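Long-range contacts in indole-3-acetic acid-amido synthetase GH3.15 (Arabidopsis thaliana, PDB 6E1Q), which catalyses ATP-dependent conjugation of amino acids, notably glutamine, to the auxin precursor indole-3-butyric acid and to the herbicide 4-(2,4-dichlorophenoxy)butanoate: residues E18-V24 against Y416-P420; R38-Y44 against D84-R89; M461-S467 against V479-G485; T506-S510 against S580-S585. The contacts are given in a common frame with arbitrary orientation. Where two conformers were deposited one is given. Numbering follows the deposited sequence.

Contact 1 of 4, residues E18-V24 against Y416-P420; sequences EDLTTNV and YNNAP
The C-terminal end of helix 10-22 meets a beta-hairpin tip. The tip is a type II' turn from Y416 to A419, with N417 at phi/psi 50/-117 and N418 at -101/5. Y416 N to A419 O and A419 N to Y416 O, both 2.8 Å, close the turn. E18 (m, m) forks its carboxylate: OE2 takes the Y416 OH bond at 2.7 Å, and OE1 accepts N417 ND2 at 3.0 Å. T21 (p) points toward the turn. T21 OG1 accepts N417 ND2 at 2.9 Å and T21 O accepts N418 N at 2.9 Å. T21 CB packs on A419 CB at 3.8 Å, and their CA atoms are 5.0 Å apart. T22 O accepts N418 ND2 at 2.8 Å, while T22 OG1 (m) donates to E18 O at 2.8 Å. V24 (t), in the next helix, closes the apolar side with CG2 3.9 Å from A419 CB. The Y416 ring stacks on F337. The contact joins helices 10-22 and 24-38 to the turn between strands 404-416 and 419-427 of the central domain. The turn's N-H donors face the E18 carboxylate, T21 OG1 and the T21 and T22 carbonyls, so the junction is mostly polar and directional.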
# COMPACT_ATOMS: atom_id res chain seq x y z
N GLU A 18 -5.90 6.22 24.89
CA GLU A 18 -5.86 5.22 25.95
C GLU A 18 -7.26 4.70 26.26
O GLU A 18 -7.48 3.49 26.32
CB GLU A 18 -5.20 5.80 27.21
CG GLU A 18 -3.72 6.17 27.02
CD GLU A 18 -2.85 5.04 26.42
OE1 GLU A 18 -2.66 4.00 27.08
OE2 GLU A 18 -2.34 5.20 25.29
N ASP A 19 -8.24 5.60 26.42
CA ASP A 19 -9.64 5.19 26.59
C ASP A 19 -10.07 4.24 25.49
O ASP A 19 -10.66 3.18 25.77
CB ASP A 19 -10.56 6.41 26.60
CG ASP A 19 -10.29 7.36 27.75
OD1 ASP A 19 -9.49 7.01 28.65
OD2 ASP A 19 -10.86 8.47 27.74
N LEU A 20 -9.81 4.61 24.22
CA LEU A 20 -10.30 3.83 23.08
C LEU A 20 -9.72 2.42 23.06
O LEU A 20 -10.39 1.50 22.60
CB LEU A 20 -9.95 4.53 21.77
CG LEU A 20 -10.72 5.83 21.48
CD1 LEU A 20 -10.16 6.53 20.23
CD2 LEU A 20 -12.20 5.56 21.32
N THR A 21 -8.49 2.23 23.52
CA THR A 21 -7.86 0.91 23.52
C THR A 21 -8.05 0.18 24.84
O THR A 21 -7.55 -0.95 24.99
CB THR A 21 -6.38 1.04 23.18
OG1 THR A 21 -5.77 1.98 24.07
CG2 THR A 21 -6.22 1.54 21.74
N THR A 22 -8.75 0.77 25.80
CA THR A 22 -9.02 0.13 27.09
C THR A 22 -10.44 -0.41 27.16
O THR A 22 -10.65 -1.55 27.59
CB THR A 22 -8.77 1.13 28.23
OG1 THR A 22 -7.38 1.50 28.23
CG2 THR A 22 -9.14 0.53 29.62
N ASN A 23 -11.43 0.36 26.72
CA ASN A 23 -12.83 -0.05 26.79
C ASN A 23 -13.28 -0.72 25.50
O ASN A 23 -14.31 -0.39 24.92
CB ASN A 23 -13.69 1.16 27.11
CG ASN A 23 -13.21 1.86 28.35
OD1 ASN A 23 -13.06 1.23 29.39
ND2 ASN A 23 -12.95 3.16 28.25
N VAL A 24 -12.50 -1.71 25.07
CA VAL A 24 -12.66 -2.26 23.73
C VAL A 24 -13.99 -3.01 23.61
O VAL A 24 -14.76 -2.79 22.67
CB VAL A 24 -11.45 -3.14 23.38
CG1 VAL A 24 -11.53 -3.65 21.93
CG2 VAL A 24 -10.14 -2.36 23.62
N TYR A 416 -2.36 -3.92 23.05
CA TYR A 416 -2.10 -2.56 23.52
C TYR A 416 -3.25 -2.20 24.43
O TYR A 416 -4.39 -2.06 23.97
CB TYR A 416 -1.97 -1.57 22.35
CG TYR A 416 -1.57 -0.18 22.82
CD1 TYR A 416 -0.23 0.17 22.95
CD2 TYR A 416 -2.54 0.77 23.17
CE1 TYR A 416 0.14 1.44 23.40
CE2 TYR A 416 -2.18 2.03 23.62
CZ TYR A 416 -0.85 2.36 23.73
OH TYR A 416 -0.48 3.60 24.19
N ASN A 417 -2.97 -2.09 25.74
CA ASN A 417 -4.03 -2.14 26.75
C ASN A 417 -4.92 -3.36 26.51
O ASN A 417 -4.44 -4.49 26.58
CB ASN A 417 -4.82 -0.83 26.75
CG ASN A 417 -3.96 0.35 27.16
OD1 ASN A 417 -3.17 0.26 28.09
ND2 ASN A 417 -4.08 1.46 26.43
N ASN A 418 -6.21 -3.17 26.21
CA ASN A 418 -7.08 -4.29 25.87
C ASN A 418 -7.32 -4.45 24.38
O ASN A 418 -8.13 -5.29 23.98
CB ASN A 418 -8.43 -4.17 26.59
CG ASN A 418 -8.30 -4.29 28.09
OD1 ASN A 418 -7.52 -5.10 28.59
ND2 ASN A 418 -9.07 -3.50 28.82
N ALA A 419 -6.66 -3.66 23.54
CA ALA A 419 -6.90 -3.75 22.11
C ALA A 419 -5.86 -4.66 21.46
O ALA A 419 -4.66 -4.35 21.53
CB ALA A 419 -6.87 -2.36 21.48
N PRO A 420 -6.26 -5.75 20.81
CA PRO A 420 -5.29 -6.58 20.09
C PRO A 420 -4.55 -5.82 19.00
O PRO A 420 -5.12 -4.98 18.29
CB PRO A 420 -6.16 -7.69 19.48
CG PRO A 420 -7.44 -7.67 20.25
CD PRO A 420 -7.64 -6.26 20.70

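Contact 2 of 4, residues R38-Y44 against D84-R89; sequences RNAQTEY and DLICDR
T42 lays its methyl CG2 over the backbone of 86-88, 3.6 Å from I86 C, 3.5 Å from C87 N and 3.8 Å from D88 N. It is the N-cap of helix 43-49, in the N-terminal domain of an ANL-clan enzyme. A type I turn from N39 to T42 leads into it after helix 24-38 ends. T42 (p, phi/psi -63/153) bonds through OG1 to N39 O at 2.9 Å and caps L45 N. The first helical amides find acceptors in the loop 84-89: E43 N to D84 O is 2.9 Å, and Y44 N to L85 O is 2.7 Å. CA pairs fix the register: T42 with D84 at 4.8 Å, E43 with L85 at 4.5 Å, Y44 with I86 at 5.2 Å. D84 and L85 end a 3-10 segment. E43 (t, t) brings OE1 to 3.3 Å from L85 CD2, and its carboxylate is salt-bridged to R76. Y44 (t) keeps CB 4.2 Å from I86 CG2 and sends its ring on to Y73, F48 and Y402. At the far end R38 O lies 3.1 Å from D88 CB. D88 OD1 makes a salt bridge with R89 NE at 2.9 Å, and R89 NH2 reaches F398 O. N39 (m) folds its amide toward the loop, so that OD1 accepts D88 N at 2.8 Å.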
# COMPACT_ATOMS: atom_id res chain seq x y z
N ARG A 38 -29.39 1.97 13.33
CA ARG A 38 -29.55 3.02 12.33
C ARG A 38 -29.87 2.45 10.95
O ARG A 38 -30.55 3.12 10.16
CB ARG A 38 -28.30 3.90 12.28
CG ARG A 38 -28.30 5.00 13.36
CD ARG A 38 -26.93 5.59 13.67
NE ARG A 38 -26.86 6.09 15.06
CZ ARG A 38 -25.76 6.58 15.64
NH1 ARG A 38 -24.61 6.65 14.99
NH2 ARG A 38 -25.82 6.99 16.90
N ASN A 39 -29.41 1.23 10.65
CA ASN A 39 -29.56 0.65 9.32
C ASN A 39 -30.62 -0.45 9.27
O ASN A 39 -30.64 -1.23 8.32
CB ASN A 39 -28.22 0.12 8.82
CG ASN A 39 -27.21 1.22 8.60
OD1 ASN A 39 -27.35 2.03 7.68
ND2 ASN A 39 -26.20 1.28 9.46
N ALA A 40 -31.51 -0.48 10.26
CA ALA A 40 -32.46 -1.58 10.41
C ALA A 40 -33.46 -1.65 9.27
O ALA A 40 -34.03 -2.72 9.01
CB ALA A 40 -33.20 -1.45 11.75
N GLN A 41 -33.74 -0.54 8.60
CA GLN A 41 -34.71 -0.56 7.52
C GLN A 41 -34.06 -0.50 6.14
O GLN A 41 -34.77 -0.36 5.14
CB GLN A 41 -35.73 0.57 7.68
CG GLN A 41 -36.65 0.39 8.90
CD GLN A 41 -37.52 -0.87 8.82
OE1 GLN A 41 -37.31 -1.84 9.55
NE2 GLN A 41 -38.50 -0.86 7.92
N THR A 42 -32.73 -0.63 6.05
CA THR A 42 -32.10 -0.79 4.74
C THR A 42 -32.58 -2.10 4.11
O THR A 42 -32.95 -3.05 4.79
CB THR A 42 -30.57 -0.81 4.82
OG1 THR A 42 -30.13 -1.94 5.60
CG2 THR A 42 -30.04 0.48 5.42
N GLU A 43 -32.57 -2.13 2.78
CA GLU A 43 -32.96 -3.37 2.10
C GLU A 43 -32.04 -4.51 2.51
O GLU A 43 -32.50 -5.62 2.79
CB GLU A 43 -32.94 -3.18 0.59
CG GLU A 43 -33.06 -4.49 -0.16
CD GLU A 43 -33.10 -4.33 -1.67
OE1 GLU A 43 -33.57 -3.28 -2.18
OE2 GLU A 43 -32.66 -5.28 -2.35
N TYR A 44 -30.74 -4.24 2.61
CA TYR A 44 -29.78 -5.30 2.92
C TYR A 44 -30.01 -5.88 4.31
O TYR A 44 -30.14 -7.10 4.48
CB TYR A 44 -28.34 -4.77 2.80
CG TYR A 44 -27.34 -5.90 2.87
CD1 TYR A 44 -26.98 -6.60 1.73
CD2 TYR A 44 -26.80 -6.32 4.09
CE1 TYR A 44 -26.09 -7.65 1.78
CE2 TYR A 44 -25.90 -7.37 4.15
CZ TYR A 44 -25.55 -8.03 2.98
OH TYR A 44 -24.68 -9.08 2.98
N ASP A 84 -30.32 3.57 0.69
CA ASP A 84 -30.90 2.69 1.70
C ASP A 84 -31.05 1.25 1.23
O ASP A 84 -31.66 0.45 1.95
CB ASP A 84 -32.24 3.23 2.21
CG ASP A 84 -33.36 3.19 1.16
OD1 ASP A 84 -33.32 2.36 0.23
OD2 ASP A 84 -34.30 4.00 1.28
N LEU A 85 -30.57 0.90 0.04
CA LEU A 85 -30.32 -0.51 -0.23
C LEU A 85 -29.38 -1.08 0.84
O LEU A 85 -29.54 -2.23 1.26
CB LEU A 85 -29.69 -0.70 -1.62
CG LEU A 85 -30.42 -0.28 -2.89
CD1 LEU A 85 -29.92 -1.06 -4.11
CD2 LEU A 85 -31.91 -0.43 -2.74
N ILE A 86 -28.39 -0.30 1.27
CA ILE A 86 -27.37 -0.78 2.20
C ILE A 86 -27.11 0.17 3.36
O ILE A 86 -26.59 -0.27 4.40
CB ILE A 86 -26.04 -1.06 1.45
CG1 ILE A 86 -25.48 0.25 0.89
CG2 ILE A 86 -26.23 -2.10 0.37
CD1 ILE A 86 -24.11 0.13 0.26
N CYS A 87 -27.43 1.46 3.26
CA CYS A 87 -26.97 2.43 4.25
C CYS A 87 -28.06 3.46 4.50
O CYS A 87 -28.71 3.94 3.56
CB CYS A 87 -25.68 3.12 3.77
SG CYS A 87 -24.86 4.08 5.05
N ASP A 88 -28.26 3.80 5.77
CA ASP A 88 -29.25 4.80 6.15
C ASP A 88 -28.79 6.23 5.88
O ASP A 88 -29.58 7.16 6.07
CB ASP A 88 -29.62 4.66 7.63
CG ASP A 88 -28.62 5.34 8.56
OD1 ASP A 88 -27.40 5.25 8.30
OD2 ASP A 88 -29.05 5.97 9.56
N ARG A 89 -27.54 6.42 5.49
CA ARG A 89 -27.06 7.74 5.12
C ARG A 89 -26.68 7.76 3.64
O ARG A 89 -26.39 6.72 3.05
CB ARG A 89 -25.87 8.14 6.00
CG ARG A 89 -26.32 8.59 7.40
CD ARG A 89 -25.28 8.33 8.49
NE ARG A 89 -25.11 6.91 8.74
CZ ARG A 89 -24.00 6.23 8.44
NH1 ARG A 89 -22.97 6.87 7.90
NH2 ARG A 89 -23.92 4.93 8.69

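Contact 3 of 4, residues M461-S467 against V479-G485; sequences MLMDFTS and VIYWELG
L462 (t, p) places CD1 over the face of the W482 five-membered ring, 3.7 Å from its centroid, in a CH-pi contact. The same L462 CD1 is 3.9 Å from L484 CD2. F465 (p) extends this apolar face, with CB 3.8 Å from W482 CD1 and CD2 4.1 Å from I480 CG2. Helix 441-452 covers it through L445 and V448. The backbone is an antiparallel beta hairpin in the four-stranded sheet of the C-terminal domain, 461-470 outermost and 477-485 beside 529-533; its strand axes are 4.5 Å apart at closest and run at 138°. L462-L484, F465-W482 and S467-I480 are non-hydrogen-bonded pairs. M461-G485 is a hydrogen-bonded pair, with M461 N to G485 O 2.8 Å and G485 N to M461 O 2.9 Å. T466-Y481 is another, with Y481 N to T466 O 2.9 Å and T466 N to Y481 O 3.3 Å. A beta bulge lies between them. M463, at phi/psi -86/-38, gives N to E483 O at 2.7 Å, and D464 O receives E483 N at 3.1 Å. M463 CG sits 3.6 Å from G485 N; glycine leaves room. The face of L462, F465, W482 and L484 is mainly carbon, while that of D464, T466 and E483 is tied by polar bonds: D464 to R559 and T557, T466 to P558, E483 to the amides of G536 and F538.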
# COMPACT_ATOMS: atom_id res chain seq x y z
N MET A 461 22.18 -6.71 -5.07
CA MET A 461 20.89 -6.50 -4.43
C MET A 461 19.79 -6.87 -5.42
O MET A 461 19.91 -6.60 -6.62
CB MET A 461 20.71 -5.03 -3.98
CG MET A 461 19.54 -4.80 -3.01
SD MET A 461 19.25 -3.06 -2.55
CE MET A 461 19.95 -3.03 -0.90
N LEU A 462 18.73 -7.50 -4.92
CA LEU A 462 17.55 -7.74 -5.75
C LEU A 462 16.69 -6.48 -5.72
O LEU A 462 16.25 -6.05 -4.65
CB LEU A 462 16.80 -8.96 -5.23
CG LEU A 462 15.49 -9.26 -5.96
CD1 LEU A 462 15.78 -9.61 -7.43
CD2 LEU A 462 14.74 -10.40 -5.23
N MET A 463 16.47 -5.86 -6.89
CA MET A 463 15.67 -4.63 -6.91
C MET A 463 14.18 -4.90 -7.01
O MET A 463 13.38 -4.17 -6.41
CB MET A 463 16.10 -3.74 -8.07
CG MET A 463 17.62 -3.63 -8.18
SD MET A 463 18.39 -2.64 -6.88
CE MET A 463 17.95 -0.98 -7.39
N ASP A 464 13.77 -5.90 -7.79
CA ASP A 464 12.35 -6.25 -7.91
C ASP A 464 12.30 -7.65 -8.49
O ASP A 464 13.28 -8.15 -9.05
CB ASP A 464 11.59 -5.25 -8.82
CG ASP A 464 10.16 -4.95 -8.32
OD1 ASP A 464 9.67 -5.67 -7.44
OD2 ASP A 464 9.57 -3.94 -8.74
N PHE A 465 11.13 -8.28 -8.38
CA PHE A 465 10.93 -9.60 -8.98
C PHE A 465 9.46 -9.80 -9.33
O PHE A 465 8.58 -9.15 -8.79
CB PHE A 465 11.39 -10.72 -8.04
CG PHE A 465 10.43 -11.02 -6.94
CD1 PHE A 465 10.49 -10.32 -5.74
CD2 PHE A 465 9.46 -12.00 -7.10
CE1 PHE A 465 9.60 -10.60 -4.71
CE2 PHE A 465 8.55 -12.27 -6.08
CZ PHE A 465 8.62 -11.56 -4.90
N THR A 466 9.23 -10.71 -10.27
CA THR A 466 7.92 -11.28 -10.55
C THR A 466 8.15 -12.73 -10.99
O THR A 466 9.26 -13.25 -10.88
CB THR A 466 7.16 -10.47 -11.59
OG1 THR A 466 5.79 -10.89 -11.61
CG2 THR A 466 7.76 -10.63 -12.96
N SER A 467 7.10 -13.39 -11.47
CA SER A 467 7.19 -14.82 -11.74
C SER A 467 6.10 -15.25 -12.73
O SER A 467 5.15 -14.52 -13.00
CB SER A 467 7.10 -15.63 -10.44
OG SER A 467 5.80 -15.58 -9.88
N VAL A 479 9.21 -19.91 -13.11
CA VAL A 479 10.19 -18.93 -13.58
C VAL A 479 10.09 -17.70 -12.68
O VAL A 479 9.01 -17.09 -12.59
CB VAL A 479 9.93 -18.54 -15.05
CG1 VAL A 479 10.82 -17.38 -15.44
CG2 VAL A 479 10.14 -19.72 -15.97
N ILE A 480 11.19 -17.33 -12.04
CA ILE A 480 11.27 -16.08 -11.27
C ILE A 480 12.18 -15.09 -11.99
O ILE A 480 13.35 -15.40 -12.26
CB ILE A 480 11.76 -16.33 -9.83
CG1 ILE A 480 11.20 -17.65 -9.29
CG2 ILE A 480 11.36 -15.17 -8.93
CD1 ILE A 480 9.72 -17.63 -9.00
N TYR A 481 11.66 -13.90 -12.28
CA TYR A 481 12.45 -12.83 -12.90
C TYR A 481 13.06 -11.95 -11.82
O TYR A 481 12.34 -11.37 -11.00
CB TYR A 481 11.59 -11.98 -13.85
CG TYR A 481 10.95 -12.76 -14.98
CD1 TYR A 481 11.62 -12.99 -16.17
CD2 TYR A 481 9.66 -13.27 -14.85
CE1 TYR A 481 11.03 -13.71 -17.22
CE2 TYR A 481 9.06 -13.99 -15.88
CZ TYR A 481 9.75 -14.20 -17.06
OH TYR A 481 9.14 -14.91 -18.06
N TRP A 482 14.38 -11.80 -11.84
CA TRP A 482 15.13 -11.03 -10.85
C TRP A 482 15.81 -9.86 -11.55
O TRP A 482 16.60 -10.06 -12.48
CB TRP A 482 16.18 -11.90 -10.16
CG TRP A 482 15.68 -12.65 -8.95
CD1 TRP A 482 14.39 -12.90 -8.62
CD2 TRP A 482 16.48 -13.23 -7.91
NE1 TRP A 482 14.32 -13.61 -7.44
CE2 TRP A 482 15.59 -13.82 -6.98
CE3 TRP A 482 17.85 -13.31 -7.67
CZ2 TRP A 482 16.03 -14.46 -5.83
CZ3 TRP A 482 18.30 -13.95 -6.52
CH2 TRP A 482 17.39 -14.51 -5.62
N GLU A 483 15.52 -8.64 -11.10
CA GLU A 483 16.29 -7.48 -11.55
C GLU A 483 17.29 -7.12 -10.46
O GLU A 483 16.90 -6.79 -9.34
CB GLU A 483 15.39 -6.28 -11.86
CG GLU A 483 16.20 -5.09 -12.34
CD GLU A 483 15.35 -3.94 -12.82
OE1 GLU A 483 14.29 -4.19 -13.43
OE2 GLU A 483 15.77 -2.78 -12.61
N LEU A 484 18.58 -7.22 -10.79
CA LEU A 484 19.66 -7.01 -9.84
C LEU A 484 20.29 -5.64 -10.01
O LEU A 484 20.33 -5.09 -11.11
CB LEU A 484 20.73 -8.10 -10.00
CG LEU A 484 20.24 -9.54 -9.76
CD1 LEU A 484 21.36 -10.58 -9.94
CD2 LEU A 484 19.58 -9.67 -8.39
N GLY A 485 20.82 -5.09 -8.89
CA GLY A 485 21.62 -3.89 -8.92
C GLY A 485 22.77 -3.95 -7.93
O GLY A 485 22.89 -4.91 -7.14

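Contact 4 of 4, residues T506-S510 against S580-S585; sequences TVEES and SRKIPS
The segment 506-510 lies toward the C-terminal end of helix 497-510, while 580-585 is an irregular, mostly extended loop following strand 574-579. The loop passes beside the helix, and the nearest CA atoms are those of E509 and P584, 5.0 Å apart. E509 (t, p) grips S585 with both carboxylate oxygens: OE1 accepts S585 N at 3.1 Å and OE2 accepts S585 OG (p) at 2.9 Å. E509 OE1 is also 3.6 Å from P584 CA. E508 (m, t) points toward the loop, with OE1 3.8 Å from P584 CD and 2.9 Å from S580 OG (t). S580 OG lies 2.8 Å from K582 O as well, and its one proton can serve either acceptor. The other E508 oxygen binds R519 and Y515 of helix 513-522. P584 also rests on R516 and R519 there. Two adjacent glutamates thus hold the loop after strand 574-579 against helix 497-510, mainly through carboxylate oxygens facing serine hydroxyls and a backbone amide.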
# COMPACT_ATOMS: atom_id res chain seq x y z
N THR A 506 17.33 -22.19 -2.98
CA THR A 506 16.89 -21.64 -1.71
C THR A 506 15.44 -21.20 -1.79
O THR A 506 14.69 -21.36 -0.82
CB THR A 506 17.80 -20.48 -1.31
OG1 THR A 506 19.14 -20.95 -1.28
CG2 THR A 506 17.44 -19.93 0.07
N VAL A 507 15.02 -20.64 -2.93
CA VAL A 507 13.59 -20.42 -3.16
C VAL A 507 12.82 -21.72 -3.03
O VAL A 507 11.81 -21.80 -2.32
CB VAL A 507 13.35 -19.79 -4.55
CG1 VAL A 507 11.85 -19.50 -4.72
CG2 VAL A 507 14.14 -18.53 -4.73
N GLU A 508 13.28 -22.76 -3.74
CA GLU A 508 12.55 -24.03 -3.74
C GLU A 508 12.44 -24.61 -2.35
O GLU A 508 11.38 -25.09 -1.95
CB GLU A 508 13.24 -25.04 -4.65
CG GLU A 508 13.17 -24.70 -6.11
CD GLU A 508 13.38 -25.93 -6.96
OE1 GLU A 508 14.49 -26.51 -6.90
OE2 GLU A 508 12.44 -26.33 -7.67
N GLU A 509 13.54 -24.58 -1.60
CA GLU A 509 13.55 -25.16 -0.26
C GLU A 509 12.61 -24.41 0.66
O GLU A 509 12.19 -24.96 1.69
CB GLU A 509 14.99 -25.16 0.28
CG GLU A 509 15.19 -25.65 1.70
CD GLU A 509 15.17 -27.18 1.83
OE1 GLU A 509 15.02 -27.87 0.80
OE2 GLU A 509 15.31 -27.68 2.96
N SER A 510 12.26 -23.16 0.31
CA SER A 510 11.37 -22.33 1.10
C SER A 510 9.91 -22.45 0.70
O SER A 510 9.06 -21.87 1.38
CB SER A 510 11.78 -20.86 0.96
OG SER A 510 12.98 -20.58 1.65
N SER A 580 17.79 -24.46 -10.55
CA SER A 580 18.20 -25.16 -9.34
C SER A 580 18.89 -26.46 -9.72
O SER A 580 18.42 -27.19 -10.60
CB SER A 580 16.99 -25.44 -8.45
OG SER A 580 17.33 -26.30 -7.36
N ARG A 581 20.02 -26.75 -9.08
CA ARG A 581 20.73 -28.00 -9.34
C ARG A 581 20.51 -29.03 -8.24
O ARG A 581 21.05 -30.13 -8.32
CB ARG A 581 22.23 -27.74 -9.52
CG ARG A 581 22.59 -27.11 -10.86
CD ARG A 581 21.59 -27.51 -11.95
NE ARG A 581 21.87 -26.86 -13.23
CZ ARG A 581 21.14 -27.03 -14.33
NH1 ARG A 581 20.09 -27.84 -14.31
NH2 ARG A 581 21.47 -26.41 -15.45
N LYS A 582 19.74 -28.70 -7.21
CA LYS A 582 19.49 -29.62 -6.12
C LYS A 582 17.99 -29.77 -5.94
O LYS A 582 17.22 -28.84 -6.20
CB LYS A 582 20.15 -29.14 -4.81
CG LYS A 582 21.68 -29.10 -4.86
CD LYS A 582 22.24 -27.90 -4.10
CE LYS A 582 22.16 -28.08 -2.59
NZ LYS A 582 22.35 -26.79 -1.85
N ILE A 583 17.57 -30.96 -5.53
CA ILE A 583 16.15 -31.21 -5.29
C ILE A 583 15.83 -30.81 -3.85
O ILE A 583 16.58 -31.16 -2.93
CB ILE A 583 15.80 -32.68 -5.58
CG1 ILE A 583 16.12 -33.01 -7.04
CG2 ILE A 583 14.34 -32.96 -5.31
CD1 ILE A 583 17.41 -33.77 -7.23
N PRO A 584 14.74 -30.08 -3.62
CA PRO A 584 14.39 -29.68 -2.25
C PRO A 584 13.94 -30.87 -1.42
O PRO A 584 13.50 -31.90 -1.93
CB PRO A 584 13.26 -28.67 -2.44
CG PRO A 584 12.68 -28.99 -3.78
CD PRO A 584 13.81 -29.52 -4.61
N SER A 585 14.06 -30.72 -0.10
CA SER A 585 13.73 -31.81 0.80
C SER A 585 12.22 -31.89 1.04
O SER A 585 11.51 -30.89 0.95
CB SER A 585 14.48 -31.65 2.12
OG SER A 585 14.21 -30.38 2.70

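The four contacts divide between the two ends of the protein. Contact 2 lies within the N-terminal domain, and contact 1 joins that domain to the central one; their centres are 30 Å apart, and contact 2 is nested inside the chain loop that contact 1 closes. Contacts 3 and 4 have centres 18 Å apart and nearest atoms about 5 Å apart without touching; strand 477-485 and helix 497-510 follow each other in the chain. Contacts 1 and 3 are 42 Å apart between centres, across the chain's centre. Contacts 1 and 2 both come within about 10 Å of ATP-binding side chains, Y416 to Y348 and I86 to E330. Contacts 3 and 4 lie away from the annotated sites.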